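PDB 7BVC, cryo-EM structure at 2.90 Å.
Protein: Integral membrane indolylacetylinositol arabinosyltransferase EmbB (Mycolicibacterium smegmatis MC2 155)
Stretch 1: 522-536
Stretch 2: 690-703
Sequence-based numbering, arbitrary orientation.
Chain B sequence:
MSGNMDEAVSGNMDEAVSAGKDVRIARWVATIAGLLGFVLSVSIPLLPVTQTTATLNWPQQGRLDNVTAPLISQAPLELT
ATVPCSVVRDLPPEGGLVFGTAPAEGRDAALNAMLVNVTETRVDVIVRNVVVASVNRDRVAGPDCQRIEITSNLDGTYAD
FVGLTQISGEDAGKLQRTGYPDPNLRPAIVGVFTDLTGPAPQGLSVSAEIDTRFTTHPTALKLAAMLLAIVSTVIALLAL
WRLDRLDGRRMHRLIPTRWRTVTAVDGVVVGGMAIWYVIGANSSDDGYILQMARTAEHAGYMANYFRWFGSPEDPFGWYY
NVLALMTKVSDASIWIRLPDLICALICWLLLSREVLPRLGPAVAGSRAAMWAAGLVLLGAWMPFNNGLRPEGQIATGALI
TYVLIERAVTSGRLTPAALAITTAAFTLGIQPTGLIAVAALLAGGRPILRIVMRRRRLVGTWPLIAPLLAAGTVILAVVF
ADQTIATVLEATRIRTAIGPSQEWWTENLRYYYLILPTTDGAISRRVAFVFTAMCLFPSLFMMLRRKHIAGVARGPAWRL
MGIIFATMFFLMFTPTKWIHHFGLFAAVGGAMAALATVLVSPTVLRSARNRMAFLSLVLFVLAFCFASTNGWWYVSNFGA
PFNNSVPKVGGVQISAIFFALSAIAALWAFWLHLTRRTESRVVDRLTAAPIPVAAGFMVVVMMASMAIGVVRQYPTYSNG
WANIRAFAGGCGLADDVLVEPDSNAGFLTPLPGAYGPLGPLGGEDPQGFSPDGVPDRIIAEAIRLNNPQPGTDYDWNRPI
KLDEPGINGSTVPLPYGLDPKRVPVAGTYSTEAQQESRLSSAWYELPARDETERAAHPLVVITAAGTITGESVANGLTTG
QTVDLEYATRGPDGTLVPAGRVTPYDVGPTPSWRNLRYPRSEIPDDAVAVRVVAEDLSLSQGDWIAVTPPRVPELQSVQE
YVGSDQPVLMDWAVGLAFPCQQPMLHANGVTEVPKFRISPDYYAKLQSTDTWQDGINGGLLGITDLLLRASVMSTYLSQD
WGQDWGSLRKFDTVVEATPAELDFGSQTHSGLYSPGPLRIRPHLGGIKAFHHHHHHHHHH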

ATOM      1  N   ALA B 522       4.758  13.387   5.465  1.00 52.62           N
ATOM      2  CA  ALA B 522       5.467  13.760   6.676  1.00 52.62           C
ATOM      3  C   ALA B 522       4.668  14.808   7.442  1.00 52.62           C
ATOM      4  O   ALA B 522       3.517  15.107   7.111  1.00 52.62           O
ATOM      5  CB  ALA B 522       6.871  14.257   6.327  1.00 52.62           C
ATOM      6  N   ILE B 523       5.284  15.363   8.488  1.00 51.14           N
ATOM      7  CA  ILE B 523       4.603  16.358   9.314  1.00 51.14           C
ATOM      8  C   ILE B 523       4.212  17.572   8.482  1.00 51.14           C
ATOM      9  O   ILE B 523       3.107  18.111   8.622  1.00 51.14           O
ATOM     10  CB  ILE B 523       5.489  16.750  10.512  1.00 51.14           C
ATOM     11  CG1 ILE B 523       5.506  15.633  11.552  1.00 51.14           C
ATOM     12  CG2 ILE B 523       5.000  18.037  11.147  1.00 51.14           C
ATOM     13  CD1 ILE B 523       6.366  15.942  12.749  1.00 51.14           C
ATOM     14  N   SER B 524       5.097  18.009   7.588  1.00 50.45           N
ATOM     15  CA  SER B 524       4.872  19.224   6.819  1.00 50.45           C
ATOM     16  C   SER B 524       4.048  19.005   5.559  1.00 50.45           C
ATOM     17  O   SER B 524       3.535  19.978   4.998  1.00 50.45           O
ATOM     18  CB  SER B 524       6.211  19.858   6.438  1.00 50.45           C
ATOM     19  OG  SER B 524       6.931  19.018   5.552  1.00 50.45           O
ATOM     20  N   ARG B 525       3.904  17.764   5.102  1.00 51.90           N
ATOM     21  CA  ARG B 525       3.201  17.475   3.859  1.00 51.90           C
ATOM     22  C   ARG B 525       1.732  17.128   4.068  1.00 51.90           C
ATOM     23  O   ARG B 525       1.092  16.624   3.141  1.00 51.90           O
ATOM     24  CB  ARG B 525       3.902  16.337   3.116  1.00 51.90           C
ATOM     25  CG  ARG B 525       5.405  16.500   3.026  1.00 51.90           C
ATOM     26  CD  ARG B 525       5.837  16.806   1.607  1.00 51.90           C
ATOM     27  NE  ARG B 525       5.659  15.659   0.724  1.00 51.90           N
ATOM     28  CZ  ARG B 525       5.836  15.695  -0.592  1.00 51.90           C
ATOM     29  NH1 ARG B 525       6.195  16.825  -1.183  1.00 51.90           N
ATOM     30  NH2 ARG B 525       5.652  14.602  -1.317  1.00 51.90           N
ATOM     31  N   ARG B 526       1.184  17.385   5.257  1.00 53.08           N
ATOM     32  CA  ARG B 526      -0.228  17.151   5.528  1.00 53.08           C
ATOM     33  C   ARG B 526      -1.023  18.433   5.721  1.00 53.08           C
ATOM     34  O   ARG B 526      -2.257  18.401   5.612  1.00 53.08           O
ATOM     35  CB  ARG B 526      -0.389  16.273   6.776  1.00 53.08           C
ATOM     36  CG  ARG B 526       0.400  14.979   6.717  1.00 53.08           C
ATOM     37  CD  ARG B 526       0.219  14.145   7.969  1.00 53.08           C
ATOM     38  NE  ARG B 526       0.885  12.853   7.856  1.00 53.08           N
ATOM     39  CZ  ARG B 526       0.691  11.834   8.686  1.00 53.08           C
ATOM     40  NH1 ARG B 526      -0.155  11.953   9.698  1.00 53.08           N
ATOM     41  NH2 ARG B 526       1.341  10.695   8.504  1.00 53.08           N
ATOM     42  N   VAL B 527      -0.341  19.547   5.989  1.00 55.67           N
ATOM     43  CA  VAL B 527      -1.009  20.817   6.263  1.00 55.67           C
ATOM     44  C   VAL B 527      -1.841  21.252   5.064  1.00 55.67           C
ATOM     45  O   VAL B 527      -3.010  21.630   5.206  1.00 55.67           O
ATOM     46  CB  VAL B 527       0.032  21.886   6.643  1.00 55.67           C
ATOM     47  CG1 VAL B 527      -0.646  23.143   7.147  1.00 55.67           C
ATOM     48  CG2 VAL B 527       0.991  21.339   7.686  1.00 55.67           C
ATOM     49  N   ALA B 528      -1.256  21.178   3.864  1.00 57.64           N
ATOM     50  CA  ALA B 528      -1.904  21.702   2.665  1.00 57.64           C
ATOM     51  C   ALA B 528      -3.294  21.118   2.458  1.00 57.64           C
ATOM     52  O   ALA B 528      -4.162  21.780   1.878  1.00 57.64           O
ATOM     53  CB  ALA B 528      -1.033  21.428   1.439  1.00 57.64           C
ATOM     54  N   PHE B 529      -3.530  19.893   2.920  1.00 58.86           N
ATOM     55  CA  PHE B 529      -4.835  19.265   2.767  1.00 58.86           C
ATOM     56  C   PHE B 529      -5.696  19.355   4.019  1.00 58.86           C
ATOM     57  O   PHE B 529      -6.913  19.567   3.912  1.00 58.86           O
ATOM     58  CB  PHE B 529      -4.677  17.796   2.369  1.00 58.86           C
ATOM     59  CG  PHE B 529      -5.974  17.118   2.052  1.00 58.86           C
ATOM     60  CD1 PHE B 529      -6.723  17.510   0.958  1.00 58.86           C
ATOM     61  CD2 PHE B 529      -6.450  16.092   2.849  1.00 58.86           C
ATOM     62  CE1 PHE B 529      -7.921  16.893   0.663  1.00 58.86           C
ATOM     63  CE2 PHE B 529      -7.645  15.470   2.561  1.00 58.86           C
ATOM     64  CZ  PHE B 529      -8.383  15.872   1.465  1.00 58.86           C
ATOM     65  N   VAL B 530      -5.110  19.196   5.210  1.00 57.84           N
ATOM     66  CA  VAL B 530      -5.944  19.202   6.408  1.00 57.84           C
ATOM     67  C   VAL B 530      -6.452  20.609   6.704  1.00 57.84           C
ATOM     68  O   VAL B 530      -7.620  20.792   7.066  1.00 57.84           O
ATOM     69  CB  VAL B 530      -5.196  18.588   7.606  1.00 57.84           C
ATOM     70  CG1 VAL B 530      -4.754  17.173   7.276  1.00 57.84           C
ATOM     71  CG2 VAL B 530      -4.007  19.435   8.006  1.00 57.84           C
ATOM     72  N   PHE B 531      -5.603  21.628   6.537  1.00 58.37           N
ATOM     73  CA  PHE B 531      -6.047  22.991   6.784  1.00 58.37           C
ATOM     74  C   PHE B 531      -6.947  23.518   5.682  1.00 58.37           C
ATOM     75  O   PHE B 531      -7.422  24.655   5.782  1.00 58.37           O
ATOM     76  CB  PHE B 531      -4.839  23.909   6.963  1.00 58.37           C
ATOM     77  CG  PHE B 531      -4.305  23.935   8.365  1.00 58.37           C
ATOM     78  CD1 PHE B 531      -3.600  22.858   8.871  1.00 58.37           C
ATOM     79  CD2 PHE B 531      -4.507  25.036   9.177  1.00 58.37           C
ATOM     80  CE1 PHE B 531      -3.105  22.876  10.157  1.00 58.37           C
ATOM     81  CE2 PHE B 531      -4.014  25.060  10.467  1.00 58.37           C
ATOM     82  CZ  PHE B 531      -3.312  23.977  10.956  1.00 58.37           C
ATOM     83  N   THR B 532      -7.185  22.731   4.636  1.00 59.11           N
ATOM     84  CA  THR B 532      -8.190  23.037   3.630  1.00 59.11           C
ATOM     85  C   THR B 532      -9.511  22.341   3.925  1.00 59.11           C
ATOM     86  O   THR B 532     -10.566  22.979   3.907  1.00 59.11           O
ATOM     87  CB  THR B 532      -7.691  22.637   2.237  1.00 59.11           C
ATOM     88  OG1 THR B 532      -6.394  23.200   2.012  1.00 59.11           O
ATOM     89  CG2 THR B 532      -8.647  23.137   1.169  1.00 59.11           C
ATOM     90  N   ALA B 533      -9.469  21.041   4.229  1.00 57.87           N
ATOM     91  CA  ALA B 533     -10.705  20.317   4.519  1.00 57.87           C
ATOM     92  C   ALA B 533     -11.341  20.796   5.823  1.00 57.87           C
ATOM     93  O   ALA B 533     -12.569  20.965   5.900  1.00 57.87           O
ATOM     94  CB  ALA B 533     -10.432  18.817   4.575  1.00 57.87           C
ATOM     95  N   MET B 534     -10.521  21.016   6.858  1.00 57.95           N
ATOM     96  CA  MET B 534     -11.033  21.435   8.157  1.00 57.95           C
ATOM     97  C   MET B 534     -11.685  22.808   8.092  1.00 57.95           C
ATOM     98  O   MET B 534     -12.583  23.103   8.885  1.00 57.95           O
ATOM     99  CB  MET B 534      -9.895  21.429   9.180  1.00 57.95           C
ATOM    100  CG  MET B 534     -10.281  21.882  10.576  1.00 57.95           C
ATOM    101  SD  MET B 534      -9.652  23.527  10.956  1.00 57.95           S
ATOM    102  CE  MET B 534      -7.890  23.266  10.787  1.00 57.95           C
ATOM    103  N   CYS B 535     -11.246  23.662   7.171  1.00 57.88           N
ATOM    104  CA  CYS B 535     -11.874  24.962   6.996  1.00 57.88           C
ATOM    105  C   CYS B 535     -12.982  24.949   5.956  1.00 57.88           C
ATOM    106  O   CYS B 535     -13.807  25.869   5.937  1.00 57.88           O
ATOM    107  CB  CYS B 535     -10.822  26.007   6.612  1.00 57.88           C
ATOM    108  SG  CYS B 535      -9.421  26.094   7.745  1.00 57.88           S
ATOM    109  N   LEU B 536     -13.023  23.933   5.094  1.00 56.84           N
ATOM    110  CA  LEU B 536     -14.036  23.863   4.051  1.00 56.84           C
ATOM    111  C   LEU B 536     -15.339  23.233   4.525  1.00 56.84           C
ATOM    112  O   LEU B 536     -16.418  23.716   4.167  1.00 56.84           O
ATOM    113  CB  LEU B 536     -13.493  23.078   2.854  1.00 56.84           C
ATOM    114  CG  LEU B 536     -14.505  22.641   1.796  1.00 56.84           C
ATOM    115  CD1 LEU B 536     -15.051  23.841   1.045  1.00 56.84           C
ATOM    116  CD2 LEU B 536     -13.881  21.641   0.839  1.00 56.84           C
ATOM    117  N   PRO B 690      -8.472  30.719  16.213  1.00 50.15           N
ATOM    118  CA  PRO B 690      -7.605  29.569  16.505  1.00 50.15           C
ATOM    119  C   PRO B 690      -6.827  29.087  15.288  1.00 50.15           C
ATOM    120  O   PRO B 690      -5.747  28.503  15.423  1.00 50.15           O
ATOM    121  CB  PRO B 690      -8.597  28.508  16.992  1.00 50.15           C
ATOM    122  CG  PRO B 690      -9.856  28.830  16.274  1.00 50.15           C
ATOM    123  CD  PRO B 690      -9.885  30.325  16.073  1.00 50.15           C
ATOM    124  N   ILE B 691      -7.369  29.328  14.098  1.00 47.82           N
ATOM    125  CA  ILE B 691      -6.759  28.886  12.846  1.00 47.82           C
ATOM    126  C   ILE B 691      -5.452  29.633  12.578  1.00 47.82           C
ATOM    127  O   ILE B 691      -4.465  28.993  12.178  1.00 47.82           O
ATOM    128  CB  ILE B 691      -7.737  29.040  11.670  1.00 47.82           C
ATOM    129  CG1 ILE B 691      -9.024  28.262  11.945  1.00 47.82           C
ATOM    130  CG2 ILE B 691      -7.099  28.564  10.378  1.00 47.82           C
ATOM    131  CD1 ILE B 691      -9.991  28.255  10.785  1.00 47.82           C
ATOM    132  N   PRO B 692      -5.384  30.963  12.746  1.00 44.84           N
ATOM    133  CA  PRO B 692      -4.077  31.626  12.596  1.00 44.84           C
ATOM    134  C   PRO B 692      -3.010  31.063  13.516  1.00 44.84           C
ATOM    135  O   PRO B 692      -1.860  30.907  13.095  1.00 44.84           O
ATOM    136  CB  PRO B 692      -4.392  33.091  12.919  1.00 44.84           C
ATOM    137  CG  PRO B 692      -5.804  33.249  12.564  1.00 44.84           C
ATOM    138  CD  PRO B 692      -6.461  31.956  12.923  1.00 44.84           C
ATOM    139  N   VAL B 693      -3.362  30.738  14.759  1.00 44.66           N
ATOM    140  CA  VAL B 693      -2.380  30.197  15.693  1.00 44.66           C
ATOM    141  C   VAL B 693      -1.951  28.799  15.265  1.00 44.66           C
ATOM    142  O   VAL B 693      -0.756  28.471  15.255  1.00 44.66           O
ATOM    143  CB  VAL B 693      -2.944  30.201  17.124  1.00 44.66           C
ATOM    144  CG1 VAL B 693      -1.899  29.711  18.108  1.00 44.66           C
ATOM    145  CG2 VAL B 693      -3.427  31.590  17.500  1.00 44.66           C
ATOM    146  N   ALA B 694      -2.919  27.954  14.903  1.00 45.78           N
ATOM    147  CA  ALA B 694      -2.601  26.597  14.475  1.00 45.78           C
ATOM    148  C   ALA B 694      -1.791  26.568  13.187  1.00 45.78           C
ATOM    149  O   ALA B 694      -1.078  25.590  12.945  1.00 45.78           O
ATOM    150  CB  ALA B 694      -3.883  25.784  14.303  1.00 45.78           C
ATOM    151  N   ALA B 695      -1.884  27.606  12.358  1.00 46.25           N
ATOM    152  CA  ALA B 695      -1.070  27.667  11.148  1.00 46.25           C
ATOM    153  C   ALA B 695       0.311  28.261  11.409  1.00 46.25           C
ATOM    154  O   ALA B 695       1.310  27.780  10.856  1.00 46.25           O
ATOM    155  CB  ALA B 695      -1.790  28.477  10.069  1.00 46.25           C
ATOM    156  N   GLY B 696       0.383  29.305  12.239  1.00 45.28           N
ATOM    157  CA  GLY B 696       1.671  29.859  12.608  1.00 45.28           C
ATOM    158  C   GLY B 696       2.544  28.866  13.341  1.00 45.28           C
ATOM    159  O   GLY B 696       3.770  28.888  13.198  1.00 45.28           O
ATOM    160  N   PHE B 697       1.933  27.976  14.128  1.00 47.52           N
ATOM    161  CA  PHE B 697       2.697  26.918  14.776  1.00 47.52           C
ATOM    162  C   PHE B 697       3.437  26.066  13.751  1.00 47.52           C
ATOM    163  O   PHE B 697       4.649  25.842  13.867  1.00 47.52           O
ATOM    164  CB  PHE B 697       1.770  26.053  15.630  1.00 47.52           C
ATOM    165  CG  PHE B 697       2.493  25.143  16.576  1.00 47.52           C
ATOM    166  CD1 PHE B 697       3.361  25.656  17.521  1.00 47.52           C
ATOM    167  CD2 PHE B 697       2.305  23.775  16.520  1.00 47.52           C
ATOM    168  CE1 PHE B 697       4.029  24.821  18.393  1.00 47.52           C
ATOM    169  CE2 PHE B 697       2.970  22.936  17.390  1.00 47.52           C
ATOM    170  CZ  PHE B 697       3.833  23.460  18.328  1.00 47.52           C
ATOM    171  N   MET B 698       2.725  25.596  12.724  1.00 47.75           N
ATOM    172  CA  MET B 698       3.349  24.746  11.716  1.00 47.75           C
ATOM    173  C   MET B 698       4.381  25.514  10.899  1.00 47.75           C
ATOM    174  O   MET B 698       5.428  24.963  10.535  1.00 47.75           O
ATOM    175  CB  MET B 698       2.280  24.149  10.803  1.00 47.75           C
ATOM    176  CG  MET B 698       1.161  23.437  11.541  1.00 47.75           C
ATOM    177  SD  MET B 698       1.755  22.079  12.566  1.00 47.75           S
ATOM    178  CE  MET B 698       2.506  21.024  11.331  1.00 47.75           C
ATOM    179  N   VAL B 699       4.108  26.786  10.598  1.00 44.10           N
ATOM    180  CA  VAL B 699       5.075  27.573   9.837  1.00 44.10           C
ATOM    181  C   VAL B 699       6.365  27.754  10.630  1.00 44.10           C
ATOM    182  O   VAL B 699       7.470  27.605  10.089  1.00 44.10           O
ATOM    183  CB  VAL B 699       4.464  28.923   9.426  1.00 44.10           C
ATOM    184  CG1 VAL B 699       5.508  29.794   8.756  1.00 44.10           C
ATOM    185  CG2 VAL B 699       3.288  28.705   8.496  1.00 44.10           C
ATOM    186  N   VAL B 700       6.250  28.069  11.922  1.00 44.12           N
ATOM    187  CA  VAL B 700       7.434  28.215  12.764  1.00 44.12           C
ATOM    188  C   VAL B 700       8.174  26.890  12.875  1.00 44.12           C
ATOM    189  O   VAL B 700       9.411  26.849  12.870  1.00 44.12           O
ATOM    190  CB  VAL B 700       7.039  28.765  14.146  1.00 44.12           C
ATOM    191  CG1 VAL B 700       8.162  28.569  15.148  1.00 44.12           C
ATOM    192  CG2 VAL B 700       6.667  30.234  14.044  1.00 44.12           C
ATOM    193  N   VAL B 701       7.432  25.783  12.968  1.00 45.88           N
ATOM    194  CA  VAL B 701       8.065  24.471  13.044  1.00 45.88           C
ATOM    195  C   VAL B 701       8.894  24.203  11.794  1.00 45.88           C
ATOM    196  O   VAL B 701      10.046  23.763  11.880  1.00 45.88           O
ATOM    197  CB  VAL B 701       7.006  23.376  13.270  1.00 45.88           C
ATOM    198  CG1 VAL B 701       7.539  22.021  12.846  1.00 45.88           C
ATOM    199  CG2 VAL B 701       6.586  23.348  14.728  1.00 45.88           C
ATOM    200  N   MET B 702       8.331  24.479  10.613  1.00 48.23           N
ATOM    201  CA  MET B 702       9.073  24.262   9.372  1.00 48.23           C
ATOM    202  C   MET B 702      10.310  25.150   9.297  1.00 48.23           C
ATOM    203  O   MET B 702      11.405  24.684   8.944  1.00 48.23           O
ATOM    204  CB  MET B 702       8.172  24.516   8.165  1.00 48.23           C
ATOM    205  CG  MET B 702       7.002  23.565   8.031  1.00 48.23           C
ATOM    206  SD  MET B 702       6.080  23.852   6.509  1.00 48.23           S
ATOM    207  CE  MET B 702       4.405  23.578   7.070  1.00 48.23           C
ATOM    208  N   MET B 703      10.152  26.440   9.612  1.00 47.08           N
ATOM    209  CA  MET B 703      11.279  27.362   9.527  1.00 47.08           C
ATOM    210  C   MET B 703      12.403  26.954  10.472  1.00 47.08           C
ATOM    211  O   MET B 703      13.576  26.958  10.083  1.00 47.08           O
ATOM    212  CB  MET B 703      10.817  28.787   9.821  1.00 47.08           C
ATOM    213  CG  MET B 703       9.900  29.370   8.763  1.00 47.08           C
ATOM    214  SD  MET B 703      10.762  29.690   7.214  1.00 47.08           S
ATOM    215  CE  MET B 703      12.035  30.813   7.766  1.00 47.08           C
TER

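The two stretches pack through apolar contacts, with no hydrogen bond between them. The helix of stretch 1 runs antiparallel to the helix of stretch 2, at 177° between their directions. Their axes come no closer than 12.1 Å, so side chains fill the gap. The contact buries 445 Å², summed over both sides.

Methionines account for the contacts at one end. M698 points toward stretch 1, and its CE lies 3.9 Å from I523 CG2 and 4.0 Å from V527 CG2. One methyl group thus meets both residues. V527 CG2 also lies 4.1 Å from M702 CE. The CA-to-CB bond of M702 points sideways, but the end of its side chain comes nearer to stretch 1. Its SD lies 4.0 Å from S524 CB, so the contact with the serine is made by carbon. The backbones are close here: the CA atoms of S524 and M702 are 7.0 Å apart.

F531 has the largest covered area of any residue in the contact. Its ring reaches two small side chains, with CZ 3.8 Å from A694 CB and CE2 4.1 Å from A695 CB. The ring also approaches the backbone. F531 CZ is 3.4 Å from A694 O, and F531 CE2 is 3.8 Å from A695 N. Both backbone atoms lie oblique to the ring. I691 O lies at the ring edge, 4.3 Å from F531 CE2. The backbone N of A695 donates a hydrogen bond to I691 O within its own helix.

A sulfur contact follows one turn on. C535 points toward stretch 2, and its SG lies 3.8 Å from I691 CD1. I691 starts out sideways, but its end comes nearer.

Within stretch 1, T532 OG1 donates a hydrogen bond to A528 O at 2.6 Å. This bond satisfies the hydroxyl away from the contact.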